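Local structure of ethylbenzene dehydrogenase alpha-subunit (Aromatoleum aromaticum, 2IVF) at residues V554-D557 / Q558-N561; K619-P622 / D623-P627; T735-D738 / C739-M743; E742-D745 / I746-V750. The protein belongs to the molybdopterin oxidoreductase family and, as modelled, holds a molybdenum atom, an iron/sulfur cluster and two large pterin-type ligands, MGD and MD1. All coordinates share one frame; numbering follows the deposited sequence.

Four local contacts illustrate how helix starts, kinks and ends are secured within one large subunit. Interactions 1 and 2 touch, Met620 packing on the loop that leads into helix 557-560, and both combine buried aromatic packing with more exposed polar residues. Interactions 3 and 4 follow one another along helix 736-749 and share Glu742 and Met743; their centres lie about 10 Å apart, while interaction 3 is about 42 Å from interaction 1, centre to centre. Interaction 3 is the capped start of that helix, rich in polar bonds, and interaction 4 is its more buried second half, where regular backbone bonding is joined by a salt bridge whose hydrogen bond is weak.

Interaction 1. Residues V554-D557 / Q558-N561; sequences VGYD and QLWN
Tyr556 O takes two backbone N-H groups where the chain turns into the short helix 557-560, Leu559 N at 3.0 Å and Trp560 N at 2.9 Å, the latter nearly along the C=O axis and the former well above the carbonyl plane. Gly555, whose phi is positive, supplies the preceding acceptor, with Gln558 N at 3.2 Å from Gly555 O. At the far end Asn561 N binds Asp557 O as the chain leaves helical geometry. This is a helix-initiating turn that uses one carbonyl twice, once across a tight turn and once across a full helical one.

Aromatic packing lies beside it. Trp560 has CG anti to its carbonyl carbon (chi1 -58°), and this folds the indole back so that Tyr556 O lies over one face. Tyr556 CB stands almost directly above the six-membered ring of Trp560, 3.5 Å from its centroid, a CH-pi contact. The phenol is inclined to the indole by 36°, an oblique pairing in which Tyr556 CD2 comes to 3.4 Å from Trp560 CZ2. Leu559 CD2 meets the same Tyr556 CD2 at 3.7 Å. On the polar side a water accepts from Asn561 ND2 and gives a weak bond to Asp557 OD2.

The polar ends are anchored outside: Tyr556 OH to Arg615 O, Trp560 NE1 to Ile937 O, Asn561 ND2 to Tyr551 OH and Asn561 OD1 to Gly575 N. Helix 546-553 packs on Tyr556 and Trp560 through Leu550, and helix 617-625 meets Tyr556 and Leu559 through Met620.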
loop_
_atom_site.group_PDB
_atom_site.type_symbol
_atom_site.label_atom_id
_atom_site.label_comp_id
_atom_site.label_asym_id
_atom_site.label_seq_id
_atom_site.Cartn_x
_atom_site.Cartn_y
_atom_site.Cartn_z
ATOM N N VAL A 554 5.301 -11.583 -30.181
ATOM C CA VAL A 554 6.013 -10.519 -29.504
ATOM C C VAL A 554 7.488 -10.840 -29.291
ATOM O O VAL A 554 8.180 -10.191 -28.484
ATOM C CB VAL A 554 5.326 -10.126 -28.178
ATOM C CG1 VAL A 554 5.933 -8.832 -27.662
ATOM C CG2 VAL A 554 3.774 -9.967 -28.350
ATOM N N GLY A 555 7.947 -11.869 -30.001
ATOM C CA GLY A 555 9.354 -12.226 -30.067
ATOM C C GLY A 555 9.920 -12.901 -28.831
ATOM O O GLY A 555 11.139 -13.028 -28.709
ATOM N N TYR A 556 9.050 -13.394 -27.954
ATOM C CA TYR A 556 9.498 -14.028 -26.746
ATOM C C TYR A 556 10.054 -15.408 -26.987
ATOM O O TYR A 556 10.684 -15.953 -26.096
ATOM C CB TYR A 556 8.399 -14.081 -25.674
ATOM C CG TYR A 556 8.215 -12.797 -24.889
ATOM C CD1 TYR A 556 7.393 -11.786 -25.341
ATOM C CD2 TYR A 556 8.864 -12.612 -23.678
ATOM C CE1 TYR A 556 7.204 -10.605 -24.572
ATOM C CE2 TYR A 556 8.683 -11.479 -22.937
ATOM C CZ TYR A 556 7.867 -10.477 -23.386
ATOM O OH TYR A 556 7.733 -9.333 -22.627
ATOM N N ASP A 557 9.910 -15.963 -28.191
ATOM C CA ASP A 557 10.554 -17.237 -28.465
ATOM C C ASP A 557 12.079 -17.118 -28.350
ATOM O O ASP A 557 12.774 -18.101 -28.077
ATOM C CB ASP A 557 10.214 -17.760 -29.876
ATOM C CG ASP A 557 10.679 -16.826 -30.984
ATOM O OD1 ASP A 557 10.366 -15.630 -30.938
ATOM O OD2 ASP A 557 11.307 -17.275 -31.926
ATOM N N GLN A 558 12.596 -15.915 -28.600
ATOM C CA GLN A 558 14.047 -15.691 -28.562
ATOM C C GLN A 558 14.557 -15.680 -27.132
ATOM O O GLN A 558 15.739 -15.863 -26.935
ATOM C CB GLN A 558 14.427 -14.360 -29.210
ATOM C CG GLN A 558 14.014 -14.202 -30.632
ATOM C CD GLN A 558 13.948 -12.736 -31.061
ATOM O OE1 GLN A 558 13.147 -11.940 -30.544
ATOM N NE2 GLN A 558 14.775 -12.382 -32.041
ATOM N N LEU A 559 13.685 -15.421 -26.154
ATOM C CA LEU A 559 14.057 -15.476 -24.752
ATOM C C LEU A 559 13.764 -16.858 -24.157
ATOM O O LEU A 559 14.623 -17.484 -23.541
ATOM C CB LEU A 559 13.271 -14.451 -23.950
ATOM C CG LEU A 559 13.570 -12.956 -24.148
ATOM C CD1 LEU A 559 13.728 -12.575 -25.601
ATOM C CD2 LEU A 559 12.545 -12.106 -23.493
ATOM N N TRP A 560 12.533 -17.315 -24.370
ATOM C CA TRP A 560 12.038 -18.528 -23.746
ATOM C C TRP A 560 12.622 -19.842 -24.265
ATOM O O TRP A 560 12.470 -20.873 -23.618
ATOM C CB TRP A 560 10.517 -18.543 -23.831
ATOM C CG TRP A 560 9.896 -17.409 -23.210
ATOM C CD1 TRP A 560 10.470 -16.527 -22.316
ATOM C CD2 TRP A 560 8.524 -17.020 -23.320
ATOM N NE1 TRP A 560 9.549 -15.630 -21.896
ATOM C CE2 TRP A 560 8.339 -15.911 -22.478
ATOM C CE3 TRP A 560 7.434 -17.506 -24.037
ATOM C CZ2 TRP A 560 7.137 -15.245 -22.396
ATOM C CZ3 TRP A 560 6.237 -16.859 -23.952
ATOM C CH2 TRP A 560 6.086 -15.735 -23.120
ATOM N N ASN A 561 13.285 -19.813 -25.423
ATOM C CA ASN A 561 13.991 -20.977 -25.943
ATOM C C ASN A 561 15.478 -20.932 -25.611
ATOM O O ASN A 561 16.254 -21.682 -26.177
ATOM C CB ASN A 561 13.799 -21.089 -27.469
ATOM C CG ASN A 561 12.366 -21.399 -27.849
ATOM O OD1 ASN A 561 11.610 -21.960 -27.050
ATOM N ND2 ASN A 561 11.983 -21.041 -29.066
HETATM O O HOH W 1 13.840 -19.566 -31.292
#

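Interaction 2. Residues K619-P622 / D623-P627; sequences KMFP and DVLFP
Leu625 lays CD2 over one face of the Phe621 ring, 3.9 Å from its centroid, and the two side chains run next to each other in the same direction. Leu625 gets there with CG trans to its own nitrogen (chi1 178°), a choice that lines the isobutyl group up with the benzyl group a turn earlier. Phe626 approaches differently. Its ring takes Phe621 CB over a face, while its CE1 reaches the rim of the Phe621 ring near that ring's plane, 3.8 Å from Phe621 CD2; the planes stand 84° apart. Pro622 CA also packs on the Phe626 ring, 3.6 Å from Phe626 CD2.

The helix that carries these rings is kinked at Pro622. Pro622 has no N-H to give to the turn before, and a wider pi-type turn comes next, in which Phe626 N binds Phe621 O at 2.8 Å and Leu625 N makes a weak bond to Met620 O, which also accepts from Val624 N. Met620, bent at chi2 and chi3, brings CE to 4.1 Å from Val624 CG2. Lys619 bends at chi2 toward Asp623, forming a salt bridge whose length is doubtful in the model. Phe621 also packs on Trp549 and Leu550 of helix 546-553 and on Tyr603 of strand 602-606.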
loop_
_atom_site.group_PDB
_atom_site.type_symbol
_atom_site.label_atom_id
_atom_site.label_comp_id
_atom_site.label_asym_id
_atom_site.label_seq_id
_atom_site.Cartn_x
_atom_site.Cartn_y
_atom_site.Cartn_z
ATOM N N LYS A 619 10.998 -3.907 -23.236
ATOM C CA LYS A 619 11.831 -4.062 -24.404
ATOM C C LYS A 619 11.026 -4.709 -25.514
ATOM O O LYS A 619 11.114 -4.278 -26.663
ATOM C CB LYS A 619 13.025 -4.957 -24.081
ATOM C CG LYS A 619 13.982 -5.256 -25.263
ATOM C CD LYS A 619 14.710 -3.992 -25.717
ATOM C CE LYS A 619 15.893 -4.301 -26.680
ATOM N NZ LYS A 619 16.159 -3.095 -27.530
ATOM N N MET A 620 10.291 -5.778 -25.204
ATOM C CA MET A 620 9.736 -6.625 -26.292
ATOM C C MET A 620 8.534 -5.924 -26.915
ATOM O O MET A 620 8.281 -6.034 -28.115
ATOM C CB MET A 620 9.321 -7.998 -25.770
ATOM C CG MET A 620 10.505 -8.842 -25.169
ATOM S SD MET A 620 11.968 -8.852 -26.232
ATOM C CE MET A 620 11.502 -10.148 -27.403
ATOM N N PHE A 621 7.792 -5.198 -26.106
ATOM C CA PHE A 621 6.628 -4.506 -26.653
ATOM C C PHE A 621 7.025 -3.415 -27.679
ATOM O O PHE A 621 6.606 -3.506 -28.849
ATOM C CB PHE A 621 5.655 -4.055 -25.554
ATOM C CG PHE A 621 4.616 -5.111 -25.218
ATOM C CD1 PHE A 621 4.989 -6.431 -24.959
ATOM C CD2 PHE A 621 3.276 -4.811 -25.179
ATOM C CE1 PHE A 621 4.039 -7.397 -24.636
ATOM C CE2 PHE A 621 2.337 -5.793 -24.889
ATOM C CZ PHE A 621 2.716 -7.065 -24.607
ATOM N N PRO A 622 7.817 -2.397 -27.266
ATOM C CA PRO A 622 8.258 -1.374 -28.247
ATOM C C PRO A 622 9.021 -1.972 -29.398
ATOM O O PRO A 622 8.796 -1.588 -30.547
ATOM C CB PRO A 622 9.134 -0.413 -27.407
ATOM C CG PRO A 622 8.639 -0.563 -26.039
ATOM C CD PRO A 622 8.292 -2.067 -25.917
ATOM N N ASP A 623 9.887 -2.940 -29.134
ATOM C CA ASP A 623 10.772 -3.427 -30.203
ATOM C C ASP A 623 10.128 -4.381 -31.196
ATOM O O ASP A 623 10.531 -4.424 -32.360
ATOM C CB ASP A 623 12.002 -4.112 -29.633
ATOM C CG ASP A 623 13.029 -3.130 -29.103
ATOM O OD1 ASP A 623 12.734 -1.914 -29.019
ATOM O OD2 ASP A 623 14.139 -3.603 -28.754
ATOM N N VAL A 624 9.150 -5.162 -30.739
ATOM C CA VAL A 624 8.626 -6.249 -31.569
ATOM C C VAL A 624 7.141 -6.073 -31.866
ATOM O O VAL A 624 6.755 -6.160 -33.002
ATOM C CB VAL A 624 8.882 -7.644 -30.942
ATOM C CG1 VAL A 624 8.410 -8.726 -31.898
ATOM C CG2 VAL A 624 10.413 -7.861 -30.660
ATOM N N LEU A 625 6.315 -5.828 -30.856
ATOM C CA LEU A 625 4.866 -5.726 -31.077
ATOM C C LEU A 625 4.392 -4.386 -31.642
ATOM O O LEU A 625 3.700 -4.323 -32.669
ATOM C CB LEU A 625 4.122 -6.013 -29.775
ATOM C CG LEU A 625 2.589 -5.891 -29.817
ATOM C CD1 LEU A 625 2.006 -6.870 -30.847
ATOM C CD2 LEU A 625 1.941 -6.072 -28.458
ATOM N N PHE A 626 4.704 -3.304 -30.938
ATOM C CA PHE A 626 4.210 -1.997 -31.346
ATOM C C PHE A 626 4.377 -1.696 -32.830
ATOM O O PHE A 626 3.425 -1.202 -33.441
ATOM C CB PHE A 626 4.788 -0.874 -30.477
ATOM C CG PHE A 626 4.327 -0.887 -29.052
ATOM C CD1 PHE A 626 3.291 -1.706 -28.615
ATOM C CD2 PHE A 626 4.937 -0.037 -28.127
ATOM C CE1 PHE A 626 2.869 -1.676 -27.297
ATOM C CE2 PHE A 626 4.525 -0.001 -26.825
ATOM C CZ PHE A 626 3.509 -0.813 -26.395
ATOM N N PRO A 627 5.558 -1.988 -33.443
ATOM C CA PRO A 627 5.717 -1.797 -34.871
ATOM C C PRO A 627 4.694 -2.511 -35.770
ATOM O O PRO A 627 4.482 -2.073 -36.896
ATOM C CB PRO A 627 7.148 -2.303 -35.132
ATOM C CG PRO A 627 7.836 -1.974 -33.878
ATOM C CD PRO A 627 6.840 -2.410 -32.849
#

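Interaction 3. Residues T735-D738 / C739-M743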
loop_
_atom_site.group_PDB
_atom_site.type_symbol
_atom_site.label_atom_id
_atom_site.label_comp_id
_atom_site.label_asym_id
_atom_site.label_seq_id
_atom_site.Cartn_x
_atom_site.Cartn_y
_atom_site.Cartn_z
ATOM N N THR A 735 -25.382 2.315 -19.082
ATOM C CA THR A 735 -24.612 2.972 -18.022
ATOM C C THR A 735 -24.209 1.965 -16.977
ATOM O O THR A 735 -24.789 0.904 -16.870
ATOM C CB THR A 735 -25.444 4.015 -17.349
ATOM O OG1 THR A 735 -26.468 3.353 -16.597
ATOM C CG2 THR A 735 -26.084 4.956 -18.403
ATOM N N ASN A 736 -23.184 2.300 -16.221
ATOM C CA ASN A 736 -22.832 1.521 -15.052
ATOM C C ASN A 736 -24.003 1.228 -14.144
ATOM O O ASN A 736 -24.109 0.120 -13.663
ATOM C CB ASN A 736 -21.719 2.178 -14.233
ATOM C CG ASN A 736 -20.312 1.891 -14.815
ATOM O OD1 ASN A 736 -20.164 1.719 -16.027
ATOM N ND2 ASN A 736 -19.314 1.768 -13.938
ATOM N N GLU A 737 -24.866 2.196 -13.906
ATOM C CA GLU A 737 -25.994 1.942 -12.994
ATOM C C GLU A 737 -26.862 0.814 -13.578
ATOM O O GLU A 737 -27.317 -0.071 -12.841
ATOM C CB GLU A 737 -26.840 3.188 -12.681
ATOM C CG GLU A 737 -27.838 2.848 -11.543
ATOM C CD GLU A 737 -28.469 4.035 -10.824
ATOM O OE1 GLU A 737 -28.943 4.951 -11.514
ATOM O OE2 GLU A 737 -28.489 3.984 -9.548
ATOM N N ASP A 738 -27.076 0.838 -14.894
ATOM C CA ASP A 738 -27.834 -0.204 -15.577
ATOM C C ASP A 738 -27.200 -1.563 -15.311
ATOM O O ASP A 738 -27.890 -2.509 -14.927
ATOM C CB ASP A 738 -27.822 0.015 -17.073
ATOM C CG ASP A 738 -28.634 1.207 -17.515
ATOM O OD1 ASP A 738 -29.552 1.656 -16.785
ATOM O OD2 ASP A 738 -28.346 1.666 -18.640
ATOM N N CYS A 739 -25.882 -1.625 -15.524
ATOM C CA CYS A 739 -25.102 -2.849 -15.385
ATOM C C CYS A 739 -25.020 -3.339 -13.923
ATOM O O CYS A 739 -25.042 -4.540 -13.692
ATOM C CB CYS A 739 -23.704 -2.639 -15.925
ATOM S SG CYS A 739 -23.712 -2.458 -17.720
ATOM N N LEU A 740 -24.962 -2.402 -12.976
ATOM C CA LEU A 740 -24.939 -2.709 -11.564
ATOM C C LEU A 740 -26.223 -3.374 -11.155
ATOM O O LEU A 740 -26.199 -4.353 -10.436
ATOM C CB LEU A 740 -24.668 -1.471 -10.738
ATOM C CG LEU A 740 -24.470 -1.711 -9.235
ATOM C CD1 LEU A 740 -23.407 -2.778 -8.961
ATOM C CD2 LEU A 740 -24.113 -0.431 -8.493
ATOM N N LYS A 741 -27.349 -2.823 -11.560
ATOM C CA LYS A 741 -28.625 -3.425 -11.299
ATOM C C LYS A 741 -28.693 -4.842 -11.884
ATOM O O LYS A 741 -29.240 -5.732 -11.277
ATOM C CB LYS A 741 -29.719 -2.591 -11.912
ATOM C CG LYS A 741 -29.858 -1.219 -11.255
ATOM C CD LYS A 741 -30.914 -0.387 -11.986
ATOM C CE LYS A 741 -31.354 0.749 -11.087
ATOM N NZ LYS A 741 -32.300 1.543 -11.815
ATOM N N GLU A 742 -28.147 -5.032 -13.087
ATOM C CA GLU A 742 -28.100 -6.368 -13.673
ATOM C C GLU A 742 -27.175 -7.310 -12.874
ATOM O O GLU A 742 -27.509 -8.493 -12.680
ATOM C CB GLU A 742 -27.636 -6.303 -15.124
ATOM C CG GLU A 742 -27.591 -7.639 -15.810
ATOM C CD GLU A 742 -28.910 -8.331 -15.889
ATOM O OE1 GLU A 742 -29.965 -7.671 -15.797
ATOM O OE2 GLU A 742 -28.894 -9.571 -16.043
ATOM N N MET A 743 -26.046 -6.799 -12.423
ATOM C CA MET A 743 -25.147 -7.606 -11.593
ATOM C C MET A 743 -25.813 -7.982 -10.291
ATOM O O MET A 743 -25.583 -9.058 -9.790
ATOM C CB MET A 743 -23.873 -6.884 -11.288
ATOM C CG MET A 743 -22.954 -6.772 -12.458
ATOM S SD MET A 743 -21.430 -6.062 -11.928
ATOM C CE MET A 743 -20.476 -6.445 -13.400
HETATM O O HOH W 2 -30.374 2.493 -14.196
#
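Asp738, one helical turn before Glu742, has its OD2 gripped by two backbone N-H groups, those of Leu734 and Thr735. Thr735 N lies 3.1 Å from Asp738 OD2 and meets it from above the carboxylate plane, 44° out of it. In the reverse direction Asp738 N donates to Thr735 OG1 at 3.1 Å, in a fairly straight bond of 164°. The other carboxylate oxygen faces Lys741, with one water between them, 2.8 Å from Asp738 OD1 and 3.2 Å from Lys741 NZ.

Thr735 and Asp738 thus form a capping box at the start of helix 736-749, the threonine at the N-cap position. Such reciprocal bonding satisfies Asp738 N, which has no backbone acceptor in the first turn, and ties the N-cap residue's own N-H to the carboxylate, whose negative charge would probably also suit the positive end of the helix dipole.

Regular bonding then takes over, with Leu740 N at 2.7 Å from Asn736 O and Glu742 N on Asp738 O. Lys741 leaves the backbone with CG anti to the carbonyl carbon and continues extended, and its CG passes 3.2 Å from Glu737 O. Further out, the Lys741 and Glu737 side chains cross at a slant, Lys741 CE 4.1 Å from Glu737 CG; the charged ends do not meet, and Glu737 OE2 is bonded to Tyr759 OH instead. Cys739 SG rests 3.6 Å from Thr735 O, and the side chain packs on Ile198 and Trp688. Asn736, on the buried side, gives its ND2 to His659 O of strand 659-661, and its backbone N binds Glu686 OE1.

Interaction 4. Residues E742-D745 / I746-V750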
loop_
_atom_site.group_PDB
_atom_site.type_symbol
_atom_site.label_atom_id
_atom_site.label_comp_id
_atom_site.label_asym_id
_atom_site.label_seq_id
_atom_site.Cartn_x
_atom_site.Cartn_y
_atom_site.Cartn_z
ATOM N N GLU A 742 -28.147 -5.032 -13.087
ATOM C CA GLU A 742 -28.100 -6.368 -13.673
ATOM C C GLU A 742 -27.175 -7.310 -12.874
ATOM O O GLU A 742 -27.509 -8.493 -12.680
ATOM C CB GLU A 742 -27.636 -6.303 -15.124
ATOM C CG GLU A 742 -27.591 -7.639 -15.810
ATOM C CD GLU A 742 -28.910 -8.331 -15.889
ATOM O OE1 GLU A 742 -29.965 -7.671 -15.797
ATOM O OE2 GLU A 742 -28.894 -9.571 -16.043
ATOM N N MET A 743 -26.046 -6.799 -12.423
ATOM C CA MET A 743 -25.147 -7.606 -11.593
ATOM C C MET A 743 -25.813 -7.982 -10.291
ATOM O O MET A 743 -25.583 -9.058 -9.790
ATOM C CB MET A 743 -23.873 -6.884 -11.288
ATOM C CG MET A 743 -22.954 -6.772 -12.458
ATOM S SD MET A 743 -21.430 -6.062 -11.928
ATOM C CE MET A 743 -20.476 -6.445 -13.400
ATOM N N VAL A 744 -26.647 -7.092 -9.740
ATOM C CA VAL A 744 -27.354 -7.434 -8.504
ATOM C C VAL A 744 -28.324 -8.579 -8.801
ATOM O O VAL A 744 -28.416 -9.525 -8.038
ATOM C CB VAL A 744 -28.066 -6.233 -7.883
ATOM C CG1 VAL A 744 -29.046 -6.698 -6.793
ATOM C CG2 VAL A 744 -27.021 -5.243 -7.323
ATOM N N ASP A 745 -29.025 -8.507 -9.922
ATOM C CA ASP A 745 -29.960 -9.576 -10.336
ATOM C C ASP A 745 -29.241 -10.900 -10.565
ATOM O O ASP A 745 -29.754 -11.958 -10.241
ATOM C CB ASP A 745 -30.678 -9.201 -11.619
ATOM C CG ASP A 745 -31.930 -8.364 -11.376
ATOM O OD1 ASP A 745 -32.240 -8.046 -10.193
ATOM O OD2 ASP A 745 -32.603 -8.072 -12.381
ATOM N N ILE A 746 -28.073 -10.821 -11.167
ATOM C CA ILE A 746 -27.231 -11.994 -11.385
ATOM C C ILE A 746 -26.860 -12.595 -10.023
ATOM O O ILE A 746 -27.067 -13.768 -9.819
ATOM C CB ILE A 746 -25.949 -11.657 -12.177
ATOM C CG1 ILE A 746 -26.272 -11.295 -13.635
ATOM C CG2 ILE A 746 -24.918 -12.824 -12.038
ATOM C CD1 ILE A 746 -25.107 -10.597 -14.360
ATOM N N ASN A 747 -26.385 -11.773 -9.071
ATOM C CA ASN A 747 -26.043 -12.268 -7.742
ATOM C C ASN A 747 -27.230 -12.900 -7.028
ATOM O O ASN A 747 -27.083 -13.893 -6.284
ATOM C CB ASN A 747 -25.426 -11.140 -6.863
ATOM C CG ASN A 747 -23.949 -10.877 -7.165
ATOM O OD1 ASN A 747 -23.360 -9.947 -6.618
ATOM N ND2 ASN A 747 -23.356 -11.662 -8.029
ATOM N N ARG A 748 -28.416 -12.344 -7.232
ATOM C CA ARG A 748 -29.627 -12.915 -6.620
ATOM C C ARG A 748 -30.015 -14.260 -7.232
ATOM O O ARG A 748 -30.473 -15.170 -6.552
ATOM C CB ARG A 748 -30.809 -11.955 -6.767
ATOM C CG ARG A 748 -30.697 -10.661 -5.949
ATOM C CD ARG A 748 -31.610 -9.599 -6.513
ATOM N NE ARG A 748 -32.980 -9.809 -6.109
ATOM C CZ ARG A 748 -34.038 -9.237 -6.674
ATOM N NH1 ARG A 748 -33.910 -8.440 -7.715
ATOM N NH2 ARG A 748 -35.233 -9.498 -6.209
ATOM N N ALA A 749 -29.851 -14.342 -8.537
ATOM C CA ALA A 749 -30.205 -15.496 -9.325
ATOM C C ALA A 749 -29.311 -16.678 -8.997
ATOM O O ALA A 749 -29.784 -17.799 -8.987
ATOM C CB ALA A 749 -30.110 -15.145 -10.823
ATOM N N VAL A 750 -28.045 -16.430 -8.723
ATOM C CA VAL A 750 -27.071 -17.502 -8.451
ATOM C C VAL A 750 -26.785 -17.755 -6.975
ATOM O O VAL A 750 -25.843 -18.474 -6.638
ATOM C CB VAL A 750 -25.743 -17.252 -9.203
ATOM C CG1 VAL A 750 -26.051 -17.081 -10.685
ATOM C CG2 VAL A 750 -24.949 -16.029 -8.666
#
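The closing turns of helix 736-749 carry an i to i+3 salt bridge between Asp745 and Arg748. Asp745 OD1 lies 3.0 Å from Arg748 NH1, at the edge of the guanidinium and near its plane, but the hydrogen bond is weak at 133° and the carboxylate is turned 50° from the guanidinium. Arg748 reaches it by a bend at chi3 (79°), after its chain has run close above the backbone, CG 3.3 Å from Val744 O. Its CD then meets Val744 CG1 at 3.9 Å. A second partner holds the guanidinium in place, since NE binds Lys755 O.

Beneath these side chains runs plain alpha-helical i to i+4 bonding, with Ile746 N on Glu742 O at 2.8 Å and Asn747 N on Met743 O at 2.9 Å. It continues through Ala749 N on Asp745 O, and Val750, whose N binds Ile746 O, is the first residue to leave helical geometry. Ile746 crosses Glu742 at about a right angle, its CG1 4.0 Å from Glu742 OE2, a carboxylate oxygen that is bonded to Thr498 OG1. Met743 packs on Leu491 of helix 486-493, on Ile198 of helix 197-210 and, with Asn747, on Met661 of strand 659-661.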